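Local atomic coordinates of fervidolysin (Fervidobacterium pennivorans, PDB entry 1R6V), a protein that degrades keratin into peptides as a subtilisin-like serine protease, which allows its bacterium to grow on native feathers. Residues 154-159 with 261-266; 225-230 with 254-259; 313-318 with 333-338; 392-397 with 434-439; 404-409 with 439-444. The protein carries 1 engineered substitution. All blocks are in the same frame, centred on the assembly; numbering follows the deposited sequence.

How the contacts relate
The first four contacts lie in the subtilisin-like catalytic domain. Contacts 1 and 2 have centres about 8 Å apart and share one sheet, in which strands 157-162 and 225-230 are neighbours; contact 2 falls in the chain between the two segments of contact 1. Contact 3 reaches the same sheet through strand 314-322, its centre about 20 Å from that of contact 1. Contacts 4 and 5 come last, interleave along the chain and share Gly439, with centres about 10 Å apart: contact 4 joins helices 380-397 and 433-438, contact 5 joins helix 403-413 to the loop 439-444. Contact 1 touches contact 4, and contact 3 touches contact 5, so the series runs from sheet core to domain junction.

Contact 1: residues 154-159 with 261-266; sequences TNIIVA and AKVMNH
Val158 runs abreast of Val263 on one face of the sheet, and its CG2 meets Val263 CG1 at 3.6 Å. Val263 can offer that methyl because a chi1 near 55° sets CG1 in the cleft between its own N and C. The backbones beneath form a parallel pair held by three hydrogen bonds: Lys262 N to Ile157 O, Ala159 N to Val263 O and Asn265 N to Ala159 O, each 2.9 Å long. Ala159 O has a further close neighbour, the CA of Met264 at 3.2 Å, in a CA-H...O contact. On the other face of the sheet the single methyl of Ala159 leaves room for Met264 and Ala261: its CB rests 3.8 Å from Met264 CG and 3.9 Å from Ala261 CB, while Ile157 CG2 flanks Ala261 where the second segment enters. Branched valines suit an extended backbone and fill the opposite face. This is the core of the subtilisin-type parallel sheet, whose strand 157-162 ends at Asp162, the probable aspartate of the charge relay system, close to the Asn265 side chain. Strands 225-230 and 290-294 continue the sheet on the outer sides of the pair; helix 246-258 packs on Ala159 and Met264, while helix 380-397 touches Val158 and receives Asn265 ND2 through a hydrogen bond to Thr388.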
# COMPACT_ATOMS: atom_id res chain seq x y z
N THR A 154 -1.98 -29.26 8.84
CA THR A 154 -0.80 -30.07 8.52
C THR A 154 -0.09 -29.63 7.23
O THR A 154 -0.72 -29.49 6.19
CB THR A 154 -1.21 -31.55 8.35
OG1 THR A 154 -1.92 -31.96 9.52
CG2 THR A 154 0.02 -32.42 8.17
N ASN A 155 1.23 -29.44 7.34
CA ASN A 155 2.11 -29.02 6.23
C ASN A 155 1.95 -27.57 5.78
O ASN A 155 2.61 -27.14 4.83
CB ASN A 155 1.93 -29.91 5.00
CG ASN A 155 2.18 -31.39 5.30
OD1 ASN A 155 3.11 -31.74 6.01
ND2 ASN A 155 1.35 -32.25 4.73
N ILE A 156 1.07 -26.81 6.43
CA ILE A 156 0.88 -25.42 6.04
C ILE A 156 1.83 -24.54 6.82
O ILE A 156 1.93 -24.66 8.04
CB ILE A 156 -0.60 -24.96 6.30
CG1 ILE A 156 -1.58 -25.84 5.53
CG2 ILE A 156 -0.76 -23.49 5.87
CD1 ILE A 156 -1.30 -25.96 4.02
N ILE A 157 2.56 -23.68 6.12
CA ILE A 157 3.51 -22.76 6.76
C ILE A 157 2.84 -21.39 6.86
O ILE A 157 2.38 -20.83 5.88
CB ILE A 157 4.81 -22.61 5.92
CG1 ILE A 157 5.60 -23.93 5.98
CG2 ILE A 157 5.69 -21.48 6.47
CD1 ILE A 157 6.77 -23.97 5.00
N VAL A 158 2.78 -20.85 8.08
CA VAL A 158 2.17 -19.55 8.34
C VAL A 158 3.24 -18.54 8.72
O VAL A 158 3.97 -18.76 9.70
CB VAL A 158 1.20 -19.63 9.54
CG1 VAL A 158 0.64 -18.25 9.87
CG2 VAL A 158 0.08 -20.62 9.26
N ALA A 159 3.34 -17.44 7.98
CA ALA A 159 4.32 -16.42 8.32
C ALA A 159 3.69 -15.43 9.27
O ALA A 159 2.63 -14.87 9.00
CB ALA A 159 4.82 -15.69 7.08
N ALA A 261 5.69 -20.02 2.68
CA ALA A 261 4.53 -19.61 3.48
C ALA A 261 3.29 -19.57 2.58
O ALA A 261 3.37 -19.09 1.45
CB ALA A 261 4.78 -18.22 4.10
N LYS A 262 2.16 -20.11 3.05
CA LYS A 262 0.94 -20.08 2.26
C LYS A 262 -0.08 -19.07 2.79
O LYS A 262 -1.07 -18.77 2.13
CB LYS A 262 0.31 -21.48 2.17
CG LYS A 262 1.15 -22.46 1.38
CD LYS A 262 1.51 -21.92 0.03
CE LYS A 262 2.50 -22.84 -0.68
NZ LYS A 262 2.96 -22.24 -1.96
N VAL A 263 0.16 -18.57 4.00
CA VAL A 263 -0.71 -17.53 4.55
C VAL A 263 0.18 -16.71 5.50
O VAL A 263 1.12 -17.25 6.10
CB VAL A 263 -1.95 -18.13 5.31
CG1 VAL A 263 -1.50 -19.12 6.38
CG2 VAL A 263 -2.77 -17.00 5.92
N MET A 264 -0.07 -15.41 5.57
CA MET A 264 0.70 -14.51 6.45
C MET A 264 -0.26 -13.72 7.32
O MET A 264 -1.34 -13.35 6.88
CB MET A 264 1.52 -13.49 5.65
CG MET A 264 2.44 -14.13 4.60
SD MET A 264 3.84 -13.01 4.12
CE MET A 264 4.28 -13.74 2.49
N ASN A 265 0.17 -13.44 8.55
CA ASN A 265 -0.64 -12.68 9.50
C ASN A 265 0.03 -11.31 9.68
O ASN A 265 1.22 -11.25 9.98
CB ASN A 265 -0.73 -13.42 10.83
CG ASN A 265 -1.59 -12.68 11.84
OD1 ASN A 265 -1.11 -11.83 12.61
ND2 ASN A 265 -2.89 -12.98 11.83
N HIS A 266 -0.73 -10.23 9.47
CA HIS A 266 -0.22 -8.86 9.60
C HIS A 266 -1.10 -8.00 10.51
O HIS A 266 -2.31 -7.93 10.30
CB HIS A 266 -0.23 -8.12 8.26
CG HIS A 266 0.57 -8.78 7.18
ND1 HIS A 266 1.90 -8.49 6.96
CD2 HIS A 266 0.22 -9.71 6.26
CE1 HIS A 266 2.34 -9.23 5.95
NE2 HIS A 266 1.34 -9.98 5.51

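Contact 2: residues 225-230 with 254-259; sequences KIMPIV and IWATDH
Met227 and Ile229 reach from strand 225-230 to helix 246-258, two elements of a beta-alpha-beta crossover in the subtilisin fold, whose chain next enters strand 263-269. The short strand and helix axes run nearly antiparallel, at 160°, and stay 9.8 Å apart, a gap that side chains must fill. The buried part is made by Met227, Ile229 and Ala256. The lone CB of Ala256 is met by Met227 SD at 3.8 Å and by Ile229 CD1 at 3.9 Å. Ile229 CD1 also lies 3.8 Å from Trp255 CE3, so this one methyl fits between two successive helix residues. Met227 is long and flexible enough to go further: CG stands anti to the backbone N, and a bend at chi3 (-86°) turns the terminal methyl off the line of the chain. Its sulfur makes a Met-aromatic contact at the edge of the Trp255 six-membered ring, 5.1 Å from the centroid. The solvent-facing part holds the rings of Trp255, which is partly exposed, and of His259, exposed just past the helix end. His259 CD2 lies over the centre of the Trp255 ring, 3.6 Å above its plane, and Tyr180 also stacks on Trp255. No hydrogen bond joins strand and helix. Although the His259 ring leads away, Met227 CE still packs closely on the root of that residue, 3.7 Å from His259 CB and 3.5 Å from His259 O.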
# COMPACT_ATOMS: atom_id res chain seq x y z
N LYS A 225 2.75 -24.77 11.00
CA LYS A 225 4.06 -24.37 11.48
C LYS A 225 4.15 -22.86 11.36
O LYS A 225 3.56 -22.27 10.45
CB LYS A 225 5.18 -25.00 10.65
CG LYS A 225 5.31 -26.51 10.83
CD LYS A 225 5.70 -26.85 12.25
CE LYS A 225 6.21 -28.29 12.37
NZ LYS A 225 5.16 -29.27 12.01
N ILE A 226 4.90 -22.25 12.27
CA ILE A 226 5.06 -20.80 12.31
C ILE A 226 6.41 -20.36 11.76
O ILE A 226 7.46 -20.82 12.22
CB ILE A 226 4.95 -20.28 13.76
CG1 ILE A 226 3.59 -20.66 14.36
CG2 ILE A 226 5.18 -18.76 13.80
CD1 ILE A 226 2.41 -19.99 13.69
N MET A 227 6.38 -19.45 10.79
CA MET A 227 7.61 -18.90 10.20
C MET A 227 7.68 -17.44 10.65
O MET A 227 6.93 -16.60 10.17
CB MET A 227 7.55 -18.97 8.66
CG MET A 227 8.68 -18.20 7.93
SD MET A 227 8.40 -18.22 6.10
CE MET A 227 9.22 -19.86 5.68
N PRO A 228 8.58 -17.12 11.59
CA PRO A 228 8.68 -15.73 12.04
C PRO A 228 9.43 -14.81 11.07
O PRO A 228 10.50 -15.16 10.56
CB PRO A 228 9.38 -15.84 13.40
CG PRO A 228 10.10 -17.14 13.33
CD PRO A 228 9.23 -18.05 12.53
N ILE A 229 8.83 -13.65 10.80
CA ILE A 229 9.43 -12.63 9.94
C ILE A 229 9.44 -11.40 10.83
O ILE A 229 8.39 -10.87 11.20
CB ILE A 229 8.60 -12.35 8.66
CG1 ILE A 229 8.40 -13.64 7.84
CG2 ILE A 229 9.30 -11.25 7.83
CD1 ILE A 229 9.69 -14.24 7.19
N VAL A 230 10.63 -10.94 11.20
CA VAL A 230 10.73 -9.81 12.11
C VAL A 230 10.68 -8.46 11.41
O VAL A 230 11.64 -8.06 10.76
CB VAL A 230 12.04 -9.91 12.94
CG1 VAL A 230 12.12 -8.77 13.96
CG2 VAL A 230 12.08 -11.26 13.63
N ILE A 254 8.83 -11.24 0.60
CA ILE A 254 9.35 -12.00 -0.55
C ILE A 254 10.04 -13.28 -0.05
O ILE A 254 9.86 -14.37 -0.61
CB ILE A 254 10.35 -11.15 -1.37
CG1 ILE A 254 9.62 -10.25 -2.39
CG2 ILE A 254 11.24 -12.09 -2.21
CD1 ILE A 254 8.51 -9.36 -1.84
N TRP A 255 10.85 -13.16 1.00
CA TRP A 255 11.54 -14.30 1.56
C TRP A 255 10.53 -15.36 2.01
O TRP A 255 10.67 -16.55 1.70
CB TRP A 255 12.36 -13.86 2.78
CG TRP A 255 13.35 -14.86 3.27
CD1 TRP A 255 14.68 -14.96 2.93
CD2 TRP A 255 13.11 -15.90 4.24
NE1 TRP A 255 15.28 -15.99 3.63
CE2 TRP A 255 14.34 -16.58 4.44
CE3 TRP A 255 11.98 -16.32 4.96
CZ2 TRP A 255 14.46 -17.66 5.33
CZ3 TRP A 255 12.10 -17.40 5.85
CH2 TRP A 255 13.33 -18.05 6.02
N ALA A 256 9.50 -14.93 2.73
CA ALA A 256 8.49 -15.87 3.23
C ALA A 256 7.77 -16.59 2.09
O ALA A 256 7.49 -17.79 2.16
CB ALA A 256 7.47 -15.13 4.09
N THR A 257 7.45 -15.83 1.05
CA THR A 257 6.78 -16.40 -0.12
C THR A 257 7.68 -17.42 -0.80
O THR A 257 7.26 -18.54 -1.14
CB THR A 257 6.44 -15.30 -1.14
OG1 THR A 257 5.53 -14.37 -0.55
CG2 THR A 257 5.79 -15.91 -2.40
N ASP A 258 8.93 -17.02 -1.01
CA ASP A 258 9.91 -17.88 -1.67
C ASP A 258 10.22 -19.13 -0.87
O ASP A 258 10.62 -20.15 -1.44
CB ASP A 258 11.21 -17.13 -1.92
CG ASP A 258 11.10 -16.10 -3.03
OD1 ASP A 258 10.07 -16.07 -3.74
OD2 ASP A 258 12.06 -15.33 -3.19
N HIS A 259 10.06 -19.05 0.45
CA HIS A 259 10.34 -20.18 1.31
C HIS A 259 9.12 -20.98 1.72
O HIS A 259 9.16 -21.72 2.71
CB HIS A 259 11.13 -19.71 2.54
CG HIS A 259 12.55 -19.36 2.23
ND1 HIS A 259 13.61 -20.17 2.57
CD2 HIS A 259 13.08 -18.35 1.50
CE1 HIS A 259 14.72 -19.68 2.06
NE2 HIS A 259 14.43 -18.58 1.41

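Contact 3: residues 313-318 with 333-338; sequences VIQVAA and SRSDGV
Gln315 is the residue most covered here, and it extends its side chain from strand 314-322 over the turn 335-338. CG stands anti to the backbone N (chi1 -175°) and the chain continues straight, which carries the amide to Ser335, the first residue of the turn. There NE2 makes a weak, bent hydrogen bond to Ser335 OG, 2.9 Å long with an angle of only 119° at the hydrogen. Nearer the backbone, Gln315 CB rests 3.5 Å from Gly337 O. Glycine suits that site, because a beta carbon on Gly337 would come to a tight 3.1 Å from Gln315 OE1. Val338, ending this type I turn, divides its methyls: CG2 faces Gln315 NE2, while CG1 packs 3.8 Å from Ala317 CB, where a small side chain leaves room. A water bridges three backbone groups: it accepts from Gln315 N and donates to Val313 O and Gly337 O. The chain then enters strand 338-343, which pairs with strand 314-322 in the sheet of the subtilisin-like catalytic domain. The chemistry is consistent with strand and turn being joined here through a water rather than by direct backbone bonds, helped by a long side chain whose terminal amide adds little directional strength.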
# COMPACT_ATOMS: atom_id res chain seq x y z
N VAL A 313 -6.51 -8.45 0.19
CA VAL A 313 -6.21 -8.96 1.52
C VAL A 313 -7.51 -9.29 2.24
O VAL A 313 -8.59 -8.86 1.82
CB VAL A 313 -5.45 -7.92 2.39
CG1 VAL A 313 -4.21 -7.45 1.66
CG2 VAL A 313 -6.34 -6.77 2.75
N ILE A 314 -7.40 -10.10 3.29
CA ILE A 314 -8.55 -10.46 4.11
C ILE A 314 -8.42 -9.58 5.35
O ILE A 314 -7.58 -9.84 6.21
CB ILE A 314 -8.51 -11.93 4.54
CG1 ILE A 314 -8.54 -12.85 3.32
CG2 ILE A 314 -9.69 -12.22 5.46
CD1 ILE A 314 -8.61 -14.35 3.66
N GLN A 315 -9.25 -8.54 5.44
CA GLN A 315 -9.18 -7.64 6.60
C GLN A 315 -10.08 -8.16 7.72
O GLN A 315 -11.22 -8.53 7.48
CB GLN A 315 -9.60 -6.23 6.18
CG GLN A 315 -9.44 -5.21 7.29
CD GLN A 315 -9.75 -3.78 6.84
OE1 GLN A 315 -9.68 -3.46 5.66
NE2 GLN A 315 -10.08 -2.92 7.80
N VAL A 316 -9.55 -8.19 8.94
CA VAL A 316 -10.26 -8.78 10.07
C VAL A 316 -10.59 -7.83 11.21
O VAL A 316 -9.73 -7.10 11.69
CB VAL A 316 -9.41 -9.93 10.65
CG1 VAL A 316 -10.11 -10.60 11.82
CG2 VAL A 316 -9.09 -10.93 9.55
N ALA A 317 -11.85 -7.86 11.64
CA ALA A 317 -12.29 -7.02 12.75
C ALA A 317 -12.28 -7.80 14.05
O ALA A 317 -12.38 -9.03 14.06
CB ALA A 317 -13.69 -6.50 12.48
N ALA A 318 -12.17 -7.09 15.17
CA ALA A 318 -12.16 -7.72 16.49
C ALA A 318 -13.58 -7.82 17.05
O ALA A 318 -14.33 -6.85 17.02
CB ALA A 318 -11.29 -6.91 17.43
N SER A 333 -11.46 -0.56 13.80
CA SER A 333 -11.79 0.45 12.79
C SER A 333 -12.87 -0.02 11.82
O SER A 333 -12.76 -1.09 11.21
CB SER A 333 -10.54 0.86 12.03
N ARG A 334 -13.92 0.79 11.69
CA ARG A 334 -15.03 0.51 10.80
C ARG A 334 -14.64 0.84 9.36
O ARG A 334 -14.21 1.96 9.07
CB ARG A 334 -16.26 1.34 11.21
CG ARG A 334 -17.41 1.30 10.22
CD ARG A 334 -18.64 2.06 10.72
NE ARG A 334 -19.73 2.02 9.74
CZ ARG A 334 -20.98 2.43 9.97
NH1 ARG A 334 -21.30 2.93 11.15
NH2 ARG A 334 -21.89 2.34 9.01
N SER A 335 -14.78 -0.13 8.47
CA SER A 335 -14.42 0.06 7.07
C SER A 335 -15.15 -0.94 6.18
O SER A 335 -15.38 -2.08 6.56
CB SER A 335 -12.91 -0.07 6.88
OG SER A 335 -12.43 -1.29 7.43
N ASP A 336 -15.52 -0.49 4.98
CA ASP A 336 -16.21 -1.37 4.05
C ASP A 336 -15.32 -2.52 3.62
O ASP A 336 -15.80 -3.50 3.05
CB ASP A 336 -16.63 -0.59 2.81
CG ASP A 336 -15.46 0.13 2.18
OD1 ASP A 336 -15.23 1.30 2.55
OD2 ASP A 336 -14.76 -0.49 1.34
N GLY A 337 -14.02 -2.40 3.89
CA GLY A 337 -13.06 -3.43 3.50
C GLY A 337 -13.00 -4.64 4.42
O GLY A 337 -12.37 -5.63 4.08
N VAL A 338 -13.66 -4.57 5.58
CA VAL A 338 -13.64 -5.69 6.52
C VAL A 338 -14.33 -6.92 5.93
O VAL A 338 -15.48 -6.83 5.48
CB VAL A 338 -14.33 -5.33 7.86
CG1 VAL A 338 -14.40 -6.55 8.77
CG2 VAL A 338 -13.59 -4.20 8.53
O HOH W 1 -11.03 -8.01 3.32

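Contact 4: residues 392-397 with 434-439; sequences AVLLQK and DAALQG
The peptide group between Ala436 and Leu437 is flat, and Leu394 CD2 rests over one of its faces, 3.8 Å from both Ala436 C and Leu437 N. The next carbonyl is approached differently: Lys397 NZ donates to Leu437 O over 2.7 Å, tilted 28° from the carbonyl plane. An oxygen at a helix end, where the chain leaves helical geometry at Gly439, suits such a donor. Lysine reaches it because its chain is fully extended, and on the way its CD is pressed against Leu437 CD1 at a tight 3.5 Å. The ammonium group also forms a salt bridge with Glu150 and gives a hydrogen bond to a water, 2.9 Å from NZ. An alanine at Lys397 would probably leave Leu437 O and Glu150 without their ammonium partner, and Leu437 CD1 without the CD packed against it. Deeper in, Leu394 CD2 packs 3.9 Å from Ala436 CB, whose single methyl leaves room for the Leu394 branch, and Val393 CG1 meets Leu437 CD1. The short axes lie 10.0 Å apart at 20°. Such near-parallel packing of two helices, apolar inside with a lysine bridging their C-terminal ends, joins helix 433-438 to the far end of helix 380-397, the helix of the subtilisin fold that carries Ser381 near its start.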
# COMPACT_ATOMS: atom_id res chain seq x y z
N ALA A 392 -5.23 -21.53 7.55
CA ALA A 392 -4.28 -22.63 7.51
C ALA A 392 -4.97 -23.99 7.49
O ALA A 392 -4.54 -24.89 6.78
CB ALA A 392 -3.31 -22.53 8.70
N VAL A 393 -6.03 -24.14 8.29
CA VAL A 393 -6.78 -25.40 8.32
C VAL A 393 -7.45 -25.62 6.95
O VAL A 393 -7.41 -26.72 6.38
CB VAL A 393 -7.84 -25.39 9.49
CG1 VAL A 393 -8.68 -26.68 9.48
CG2 VAL A 393 -7.10 -25.30 10.84
N LEU A 394 -8.04 -24.56 6.39
CA LEU A 394 -8.69 -24.67 5.09
C LEU A 394 -7.73 -25.05 3.97
O LEU A 394 -8.09 -25.79 3.06
CB LEU A 394 -9.39 -23.37 4.71
CG LEU A 394 -10.54 -22.92 5.62
CD1 LEU A 394 -11.05 -21.56 5.18
CD2 LEU A 394 -11.68 -23.96 5.57
N LEU A 395 -6.50 -24.53 4.03
CA LEU A 395 -5.54 -24.82 2.98
C LEU A 395 -5.13 -26.28 2.98
O LEU A 395 -4.65 -26.79 1.97
CB LEU A 395 -4.32 -23.90 3.09
CG LEU A 395 -4.66 -22.46 2.67
CD1 LEU A 395 -3.49 -21.55 2.98
CD2 LEU A 395 -5.01 -22.41 1.18
N GLN A 396 -5.31 -26.96 4.11
CA GLN A 396 -5.00 -28.38 4.15
C GLN A 396 -6.09 -29.12 3.39
O GLN A 396 -5.81 -30.03 2.59
CB GLN A 396 -4.99 -28.93 5.58
CG GLN A 396 -4.78 -30.44 5.62
CD GLN A 396 -4.81 -31.01 7.02
OE1 GLN A 396 -4.67 -30.27 7.99
NE2 GLN A 396 -4.97 -32.32 7.13
N LYS A 397 -7.34 -28.75 3.62
CA LYS A 397 -8.45 -29.41 2.96
C LYS A 397 -8.65 -29.03 1.49
O LYS A 397 -9.12 -29.85 0.70
CB LYS A 397 -9.76 -29.18 3.72
CG LYS A 397 -10.94 -29.90 3.08
CD LYS A 397 -12.17 -29.92 3.97
CE LYS A 397 -13.31 -30.72 3.31
NZ LYS A 397 -14.53 -30.78 4.17
N ASP A 434 -15.90 -24.38 11.36
CA ASP A 434 -16.66 -25.57 11.06
C ASP A 434 -17.47 -25.45 9.78
O ASP A 434 -17.43 -26.35 8.94
CB ASP A 434 -17.53 -26.03 12.26
CG ASP A 434 -18.47 -24.94 12.79
OD1 ASP A 434 -18.46 -23.80 12.30
OD2 ASP A 434 -19.23 -25.25 13.75
N ALA A 435 -18.18 -24.33 9.61
CA ALA A 435 -18.97 -24.12 8.40
C ALA A 435 -18.06 -23.95 7.18
O ALA A 435 -18.34 -24.47 6.09
CB ALA A 435 -19.89 -22.89 8.55
N ALA A 436 -16.95 -23.24 7.36
CA ALA A 436 -16.03 -23.04 6.24
C ALA A 436 -15.42 -24.35 5.77
O ALA A 436 -15.31 -24.61 4.56
CB ALA A 436 -14.92 -22.06 6.63
N LEU A 437 -15.04 -25.20 6.72
CA LEU A 437 -14.39 -26.46 6.37
C LEU A 437 -15.33 -27.39 5.58
O LEU A 437 -14.87 -28.22 4.80
CB LEU A 437 -13.88 -27.16 7.63
CG LEU A 437 -12.91 -28.33 7.44
CD1 LEU A 437 -11.66 -27.87 6.70
CD2 LEU A 437 -12.56 -28.89 8.80
N GLN A 438 -16.63 -27.24 5.80
CA GLN A 438 -17.61 -28.06 5.09
C GLN A 438 -17.55 -27.77 3.61
O GLN A 438 -17.78 -28.66 2.78
CB GLN A 438 -19.02 -27.80 5.61
CG GLN A 438 -19.25 -28.34 7.01
CD GLN A 438 -20.69 -28.27 7.43
OE1 GLN A 438 -21.58 -28.71 6.70
NE2 GLN A 438 -20.94 -27.71 8.60
N GLY A 439 -17.24 -26.53 3.28
CA GLY A 439 -17.16 -26.13 1.89
C GLY A 439 -18.49 -26.27 1.19
O GLY A 439 -19.55 -26.13 1.80
O HOH W 2 -16.86 -31.89 2.80

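Contact 5: residues 404-409 with 439-444; sequences WQIRKL and GPLPTQ
Gln405 CB, at the root of its side chain, touches Leu441, lying 3.9 Å from its CG. The following CG sits 3.5 Å above the plane of the Trp404 ring, over its centre, and also beside Pro442 O. From there the chain runs on extended, CD approaching Leu441 CD2 and the whole side chain crossing Leu441 at about a right angle. At the tip the amide divides its work: OE1 accepts from Lys402 N, while NE2 donates to Pro442 O in a fairly straight bond of 2.8 Å, with 158° at the hydrogen. A leucine in its place would probably leave Pro442 O without its donor and Lys402 N without its acceptor, letting the loop shift on the helix. In Trp404 a chi1 of 74° sets CG in the crowded position; the ring's rim meets the loop, CZ3 lying 3.5 Å from Gln444 O and CH2 close to Thr443 C. Proline suits position 442: its nitrogen needs no hydrogen-bond partner, and its ring carbons face Gln405 O, Lys408 CB and Leu409 CB, with Pro442 CD 3.9 Å from the last. Farther along, Leu409 CD2 meets Leu441 CD1 at 4.1 Å. The loop begins at Gly439, which has positive phi, passes a cis peptide before Pro440, and runs back along helix 403-413 from Leu409 toward Trp404. Together with the salt bridge of Arg407 to Asp494, this is a domain junction: the connection from the subtilisin-like catalytic domain into the first beta-sandwich is packed against the catalytic domain's own helix.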
# COMPACT_ATOMS: atom_id res chain seq x y z
N TRP A 404 -8.70 -15.63 -3.49
CA TRP A 404 -10.07 -15.12 -3.47
C TRP A 404 -11.05 -16.21 -3.04
O TRP A 404 -12.07 -15.92 -2.40
CB TRP A 404 -10.48 -14.53 -4.82
CG TRP A 404 -10.75 -15.51 -5.95
CD1 TRP A 404 -9.93 -15.80 -7.00
CD2 TRP A 404 -11.97 -16.24 -6.18
NE1 TRP A 404 -10.56 -16.66 -7.87
CE2 TRP A 404 -11.81 -16.94 -7.39
CE3 TRP A 404 -13.17 -16.36 -5.48
CZ2 TRP A 404 -12.82 -17.75 -7.92
CZ3 TRP A 404 -14.17 -17.17 -6.00
CH2 TRP A 404 -13.98 -17.85 -7.21
N GLN A 405 -10.75 -17.46 -3.37
CA GLN A 405 -11.65 -18.54 -2.99
C GLN A 405 -11.66 -18.73 -1.48
O GLN A 405 -12.70 -19.00 -0.88
CB GLN A 405 -11.24 -19.84 -3.67
CG GLN A 405 -11.42 -19.84 -5.17
CD GLN A 405 -11.01 -21.17 -5.81
OE1 GLN A 405 -9.83 -21.52 -5.82
NE2 GLN A 405 -11.98 -21.90 -6.32
N ILE A 406 -10.49 -18.60 -0.86
CA ILE A 406 -10.42 -18.74 0.59
C ILE A 406 -11.20 -17.60 1.23
O ILE A 406 -12.00 -17.82 2.15
CB ILE A 406 -8.95 -18.71 1.08
CG1 ILE A 406 -8.23 -19.99 0.63
CG2 ILE A 406 -8.92 -18.54 2.63
CD1 ILE A 406 -8.80 -21.28 1.25
N ARG A 407 -10.99 -16.36 0.75
CA ARG A 407 -11.72 -15.26 1.34
C ARG A 407 -13.22 -15.42 1.15
O ARG A 407 -13.98 -15.24 2.09
CB ARG A 407 -11.28 -13.91 0.75
CG ARG A 407 -12.02 -12.72 1.37
CD ARG A 407 -11.47 -11.40 0.85
NE ARG A 407 -11.55 -11.30 -0.61
CZ ARG A 407 -12.67 -11.09 -1.29
NH1 ARG A 407 -13.83 -10.95 -0.65
NH2 ARG A 407 -12.63 -11.04 -2.62
N LYS A 408 -13.65 -15.77 -0.06
CA LYS A 408 -15.10 -15.92 -0.26
C LYS A 408 -15.69 -17.04 0.57
O LYS A 408 -16.84 -16.97 0.97
CB LYS A 408 -15.44 -16.15 -1.74
CG LYS A 408 -15.15 -14.95 -2.64
CD LYS A 408 -15.77 -13.62 -2.14
CE LYS A 408 -17.24 -13.74 -1.80
NZ LYS A 408 -17.78 -12.41 -1.35
N LEU A 409 -14.92 -18.10 0.81
CA LEU A 409 -15.42 -19.21 1.61
C LEU A 409 -15.69 -18.70 3.02
O LEU A 409 -16.72 -18.99 3.62
CB LEU A 409 -14.41 -20.35 1.65
CG LEU A 409 -14.80 -21.58 2.50
CD1 LEU A 409 -16.22 -22.10 2.13
CD2 LEU A 409 -13.77 -22.66 2.28
N GLY A 439 -17.24 -26.53 3.28
CA GLY A 439 -17.16 -26.13 1.89
C GLY A 439 -18.49 -26.27 1.19
O GLY A 439 -19.55 -26.13 1.80
N PRO A 440 -18.47 -26.55 -0.12
CA PRO A 440 -17.24 -26.70 -0.89
C PRO A 440 -16.58 -25.35 -1.15
O PRO A 440 -17.12 -24.30 -0.81
CB PRO A 440 -17.74 -27.35 -2.18
CG PRO A 440 -19.07 -26.68 -2.37
CD PRO A 440 -19.65 -26.76 -0.96
N LEU A 441 -15.42 -25.38 -1.77
CA LEU A 441 -14.69 -24.17 -2.11
C LEU A 441 -15.48 -23.47 -3.23
O LEU A 441 -15.83 -24.11 -4.23
CB LEU A 441 -13.31 -24.56 -2.60
CG LEU A 441 -12.26 -23.48 -2.77
CD1 LEU A 441 -11.86 -22.94 -1.39
CD2 LEU A 441 -11.06 -24.08 -3.48
N PRO A 442 -15.77 -22.16 -3.08
CA PRO A 442 -16.52 -21.44 -4.12
C PRO A 442 -15.86 -21.41 -5.48
O PRO A 442 -14.64 -21.27 -5.58
CB PRO A 442 -16.71 -20.04 -3.53
CG PRO A 442 -15.59 -19.92 -2.54
CD PRO A 442 -15.51 -21.29 -1.92
N THR A 443 -16.67 -21.55 -6.52
CA THR A 443 -16.16 -21.53 -7.89
C THR A 443 -16.47 -20.19 -8.54
O THR A 443 -16.00 -19.89 -9.63
CB THR A 443 -16.81 -22.65 -8.73
OG1 THR A 443 -18.23 -22.47 -8.74
CG2 THR A 443 -16.50 -24.01 -8.14
N GLN A 444 -17.27 -19.38 -7.86
CA GLN A 444 -17.62 -18.06 -8.36
C GLN A 444 -17.64 -17.09 -7.19
O GLN A 444 -17.64 -17.51 -6.02
CB GLN A 444 -18.99 -18.10 -9.04
CG GLN A 444 -18.96 -18.79 -10.38
CD GLN A 444 -20.31 -18.82 -11.07
OE1 GLN A 444 -20.95 -17.78 -11.26
NE2 GLN A 444 -20.74 -20.00 -11.47